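Local coordinates for uncharacterized protein (Pyrococcus horikoshii, PDB 2P8T), which is of unknown function but may bind ATP and act as an aminoacyl-tRNA ligase, roles that remain unproven, at residues A[99-103]-A[155-159]; A[102-108]-A[185-189]. All coordinates share one frame; numbering follows the deposited sequence.

Contact 1: residues A[99-103]-A[155-159]; sequences AIVVK and IVDYE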
# COMPACT_ATOMS: atom_id res chain seq x y z
N ALA A 99 -7.27 -0.67 -1.40
CA ALA A 99 -7.07 -0.15 -2.73
C ALA A 99 -5.97 0.91 -2.66
O ALA A 99 -5.95 1.74 -1.73
CB ALA A 99 -8.37 0.47 -3.29
N ILE A 100 -5.04 0.81 -3.60
CA ILE A 100 -3.98 1.81 -3.79
C ILE A 100 -3.90 2.19 -5.27
O ILE A 100 -3.74 1.33 -6.14
CB ILE A 100 -2.59 1.31 -3.29
CG1 ILE A 100 -2.66 0.79 -1.84
CG2 ILE A 100 -1.52 2.40 -3.46
CD1 ILE A 100 -1.33 0.20 -1.29
N VAL A 101 -3.98 3.49 -5.54
CA VAL A 101 -3.80 4.01 -6.89
C VAL A 101 -2.30 4.18 -7.10
O VAL A 101 -1.61 4.77 -6.24
CB VAL A 101 -4.49 5.39 -7.09
CG1 VAL A 101 -4.24 5.96 -8.50
CG2 VAL A 101 -5.96 5.30 -6.77
N VAL A 102 -1.81 3.68 -8.22
CA VAL A 102 -0.41 3.89 -8.62
C VAL A 102 -0.39 4.90 -9.77
O VAL A 102 -0.96 4.68 -10.84
CB VAL A 102 0.26 2.58 -9.08
CG1 VAL A 102 1.71 2.84 -9.45
CG2 VAL A 102 0.16 1.51 -7.99
N LYS A 103 0.28 6.03 -9.52
CA LYS A 103 0.29 7.15 -10.44
C LYS A 103 1.35 6.95 -11.49
O LYS A 103 2.43 6.47 -11.19
CB LYS A 103 0.50 8.46 -9.66
CG LYS A 103 -0.71 8.79 -8.81
CD LYS A 103 -0.37 9.47 -7.49
CE LYS A 103 -1.65 9.88 -6.78
NZ LYS A 103 -1.45 10.51 -5.44
N ILE A 155 -12.90 4.55 -3.87
CA ILE A 155 -11.61 4.83 -4.46
C ILE A 155 -11.61 6.24 -5.05
O ILE A 155 -12.51 6.62 -5.81
CB ILE A 155 -11.22 3.76 -5.50
CG1 ILE A 155 -11.11 2.39 -4.81
CG2 ILE A 155 -9.86 4.09 -6.16
CD1 ILE A 155 -11.05 1.20 -5.76
N VAL A 156 -10.60 7.02 -4.65
CA VAL A 156 -10.48 8.42 -5.04
C VAL A 156 -9.04 8.68 -5.48
O VAL A 156 -8.21 7.77 -5.47
CB VAL A 156 -10.88 9.37 -3.86
CG1 VAL A 156 -12.32 9.12 -3.43
CG2 VAL A 156 -9.96 9.18 -2.64
N ASP A 157 -8.74 9.93 -5.86
CA ASP A 157 -7.36 10.32 -6.18
C ASP A 157 -6.77 9.53 -7.36
O ASP A 157 -5.62 9.06 -7.30
CB ASP A 157 -6.47 10.22 -4.93
CG ASP A 157 -5.11 10.91 -5.11
OD1 ASP A 157 -5.00 11.82 -5.97
OD2 ASP A 157 -4.16 10.55 -4.39
N TYR A 158 -7.53 9.38 -8.44
CA TYR A 158 -7.01 8.75 -9.68
C TYR A 158 -7.27 9.58 -10.95
O TYR A 158 -8.19 10.40 -10.99
CB TYR A 158 -7.53 7.32 -9.87
CG TYR A 158 -9.04 7.24 -9.94
CD1 TYR A 158 -9.72 7.47 -11.14
CD2 TYR A 158 -9.79 6.94 -8.80
CE1 TYR A 158 -11.12 7.42 -11.20
CE2 TYR A 158 -11.18 6.88 -8.86
CZ TYR A 158 -11.84 7.12 -10.05
OH TYR A 158 -13.21 7.07 -10.09
N GLU A 159 -6.47 9.33 -11.97
CA GLU A 159 -6.60 10.00 -13.27
C GLU A 159 -6.34 8.98 -14.36
O GLU A 159 -5.72 7.94 -14.09
CB GLU A 159 -5.58 11.13 -13.41
CG GLU A 159 -5.75 12.31 -12.48
CD GLU A 159 -4.83 13.48 -12.81
OE1 GLU A 159 -4.16 13.45 -13.87
OE2 GLU A 159 -4.79 14.44 -12.01

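Contact 2: residues A[102-108]-A[185-189]; sequences VKNPPEF and ILKKE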
# COMPACT_ATOMS: atom_id res chain seq x y z
N VAL A 102 -1.81 3.68 -8.22
CA VAL A 102 -0.41 3.89 -8.62
C VAL A 102 -0.39 4.90 -9.77
O VAL A 102 -0.96 4.68 -10.84
CB VAL A 102 0.26 2.58 -9.08
CG1 VAL A 102 1.71 2.84 -9.45
CG2 VAL A 102 0.16 1.51 -7.99
N LYS A 103 0.28 6.03 -9.52
CA LYS A 103 0.29 7.15 -10.44
C LYS A 103 1.35 6.95 -11.49
O LYS A 103 2.43 6.47 -11.19
CB LYS A 103 0.50 8.46 -9.66
CG LYS A 103 -0.71 8.79 -8.81
CD LYS A 103 -0.37 9.47 -7.49
CE LYS A 103 -1.65 9.88 -6.78
NZ LYS A 103 -1.45 10.51 -5.44
N ASN A 104 1.01 7.32 -12.73
CA ASN A 104 1.85 7.08 -13.91
C ASN A 104 2.62 5.74 -13.87
O ASN A 104 3.85 5.75 -13.84
CB ASN A 104 2.80 8.27 -14.20
CG ASN A 104 3.62 8.09 -15.49
OD1 ASN A 104 3.09 7.70 -16.54
ND2 ASN A 104 4.93 8.35 -15.41
N PRO A 105 1.88 4.60 -13.87
CA PRO A 105 2.51 3.29 -13.74
C PRO A 105 3.25 2.89 -15.01
O PRO A 105 3.00 3.46 -16.07
CB PRO A 105 1.31 2.35 -13.54
CG PRO A 105 0.19 3.04 -14.27
CD PRO A 105 0.42 4.49 -13.99
N PRO A 106 4.17 1.91 -14.91
CA PRO A 106 4.72 1.37 -16.15
C PRO A 106 3.67 0.42 -16.69
O PRO A 106 2.63 0.23 -16.04
CB PRO A 106 5.95 0.59 -15.68
CG PRO A 106 5.57 0.13 -14.29
CD PRO A 106 4.68 1.21 -13.71
N GLU A 107 3.90 -0.19 -17.84
CA GLU A 107 2.95 -1.23 -18.22
C GLU A 107 3.21 -2.49 -17.39
O GLU A 107 4.30 -2.71 -16.84
CB GLU A 107 2.89 -1.45 -19.74
CG GLU A 107 1.96 -2.59 -20.22
CD GLU A 107 0.51 -2.60 -19.66
OE1 GLU A 107 0.11 -1.76 -18.82
OE2 GLU A 107 -0.25 -3.49 -20.09
N PHE A 108 2.15 -3.28 -17.23
CA PHE A 108 2.15 -4.42 -16.34
C PHE A 108 1.23 -5.50 -16.87
O PHE A 108 0.39 -5.26 -17.76
CB PHE A 108 1.70 -3.99 -14.93
CG PHE A 108 0.34 -3.33 -14.90
CD1 PHE A 108 -0.81 -4.10 -14.75
CD2 PHE A 108 0.22 -1.95 -15.01
CE1 PHE A 108 -2.08 -3.49 -14.74
CE2 PHE A 108 -1.03 -1.33 -15.00
CZ PHE A 108 -2.19 -2.10 -14.86
N ILE A 185 6.35 -3.50 -6.55
CA ILE A 185 6.76 -4.05 -7.87
C ILE A 185 6.63 -2.98 -8.97
O ILE A 185 7.52 -2.79 -9.81
CB ILE A 185 5.95 -5.32 -8.27
CG1 ILE A 185 6.21 -6.47 -7.30
CG2 ILE A 185 6.25 -5.71 -9.75
CD1 ILE A 185 5.16 -7.55 -7.30
N LEU A 186 5.50 -2.26 -8.98
CA LEU A 186 5.22 -1.29 -10.04
C LEU A 186 6.11 -0.04 -10.01
O LEU A 186 6.37 0.59 -11.06
CB LEU A 186 3.75 -0.86 -9.95
CG LEU A 186 2.78 -1.90 -10.50
CD1 LEU A 186 1.35 -1.57 -10.04
CD2 LEU A 186 2.88 -1.99 -12.02
N LYS A 187 6.56 0.31 -8.81
CA LYS A 187 7.31 1.56 -8.60
C LYS A 187 8.72 1.36 -8.01
O LYS A 187 9.33 2.32 -7.50
CB LYS A 187 6.49 2.50 -7.71
CG LYS A 187 5.32 3.15 -8.43
CD LYS A 187 5.81 3.95 -9.66
CE LYS A 187 4.75 4.92 -10.12
NZ LYS A 187 5.26 5.87 -11.17
N LYS A 188 9.21 0.12 -8.12
CA LYS A 188 10.51 -0.32 -7.57
C LYS A 188 11.65 0.66 -7.85
O LYS A 188 12.42 1.02 -6.96
CB LYS A 188 10.83 -1.71 -8.16
CG LYS A 188 12.09 -2.42 -7.62
CD LYS A 188 12.40 -3.71 -8.41
CE LYS A 188 12.98 -3.45 -9.81
NZ LYS A 188 13.80 -4.62 -10.35
N GLU A 189 11.76 1.09 -9.11
CA GLU A 189 12.85 1.96 -9.54
C GLU A 189 12.69 3.40 -9.03
O GLU A 189 13.63 4.19 -9.10
CB GLU A 189 12.99 1.92 -11.07
CG GLU A 189 13.30 0.50 -11.63
CD GLU A 189 13.32 0.44 -13.15
OE1 GLU A 189 14.35 0.82 -13.75
OE2 GLU A 189 12.33 -0.02 -13.75

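Contact 1: residues A[99-103]-A[155-159]
Val101 is the central bump of this contact, and the loop 155-159 bends round it. Strand 95-102 belongs to a five-stranded antiparallel sheet, and its side chains alternate: Ile100 and Val102 face helix 172-187, whereas Ala99 and Val101 meet the loop that leads from helix 149-154 to strand 163-168. The two segments run almost parallel, 5° apart, but no backbone hydrogen bond joins them; side chains fill the gap. Val101 presses both branches into a hollow built largely of backbone. With CG1 anti to the backbone N (chi1 178°), that methyl reaches Asp157 O at 3.6 Å and Tyr158 CB at 3.8 Å, while CG2 lies 3.6 Å from Val156 O. Asp157 O thus packs against the valine methyls, buried without a hydrogen-bonding partner in the model. Asp157 itself takes left-handed backbone angles, a bend consistent with the loop curving round the valine. Tyr158 contributes its CB to the hollow, and its ring then leads away to meet Ile135 of strand 134-136. At the other end Ile155 supplies the bump: its CG1-CD1 arm lies against the small Ala99, both atoms 3.7 Å from Ala99 CB, and its CG2 approaches Val101 CG2 at 4.1 Å. Towards the surface the chemistry turns polar. Lys103, bent at chi2, swings its amine round to Asp157; the same NZ also donates to Leu81 O and Phe84 O, which would restrict its movement. In the salt bridge Lys103 NZ meets Asp157 OD2 at 2.9 Å, on the syn side and 30° out of the carboxylate plane.

Contact 2: residues A[102-108]-A[185-189]
Leu186 and Lys187, consecutive residues near the C-terminal end of helix 172-187, divide the loop 102-108 between them. Leu186 points at the loop and forks: CD1 goes to Val102 CG2 at 3.9 Å, and CD2 touches both Pro106 and Phe108, 3.7 Å from Phe108 CB. The leucine meets each of the three at a slant, and its CD2 lies obliquely to the phenylalanine ring. Pro106 leans on the helix backbone as well, its CD 3.2 Å from Leu186 O. Lys187 takes another course. Its chain turns at chi2 (-59°) and then runs antiparallel to the Val102 side chain, with Lys187 CE 3.7 Å from Val102 CG1. This delivers the amine to two successive carbonyls of the turn: Lys187 NZ donates to Asn104 O at 3.0 Å, from 61° above the carbonyl plane, and more weakly to Lys103 O. The two carbonyl oxygens would partly offset the charge of this buried lysine. Leu113 of helix 110-119 touches both Leu186 and Phe108. Leu186 and Lys187 thus extend onto the strand-to-helix loop 103-108 the packing of helix 172-187 against the antiparallel sheet of an α+β fold.

Overall arrangement
Contacts 1 and 2 start from the same strand end and share Val102 and Lys103, but they lie on different sides of it, their centres 12 Å apart. Segment 155-159 meets the strand side chains that face away from helix 172-187, whereas 185-189 comes from that helix itself. Both contacts are partly buried, but their polar groups are placed differently: contact 1 has its salt bridge on the exposed side, whereas contact 2 buries its lysine and has proline at its exposed margin. In contact 1 Lys103, just past the strand, pairs with a carboxylate; in contact 2 Lys187 turns to main-chain carbonyls, its bond to that of Lys103 being weak.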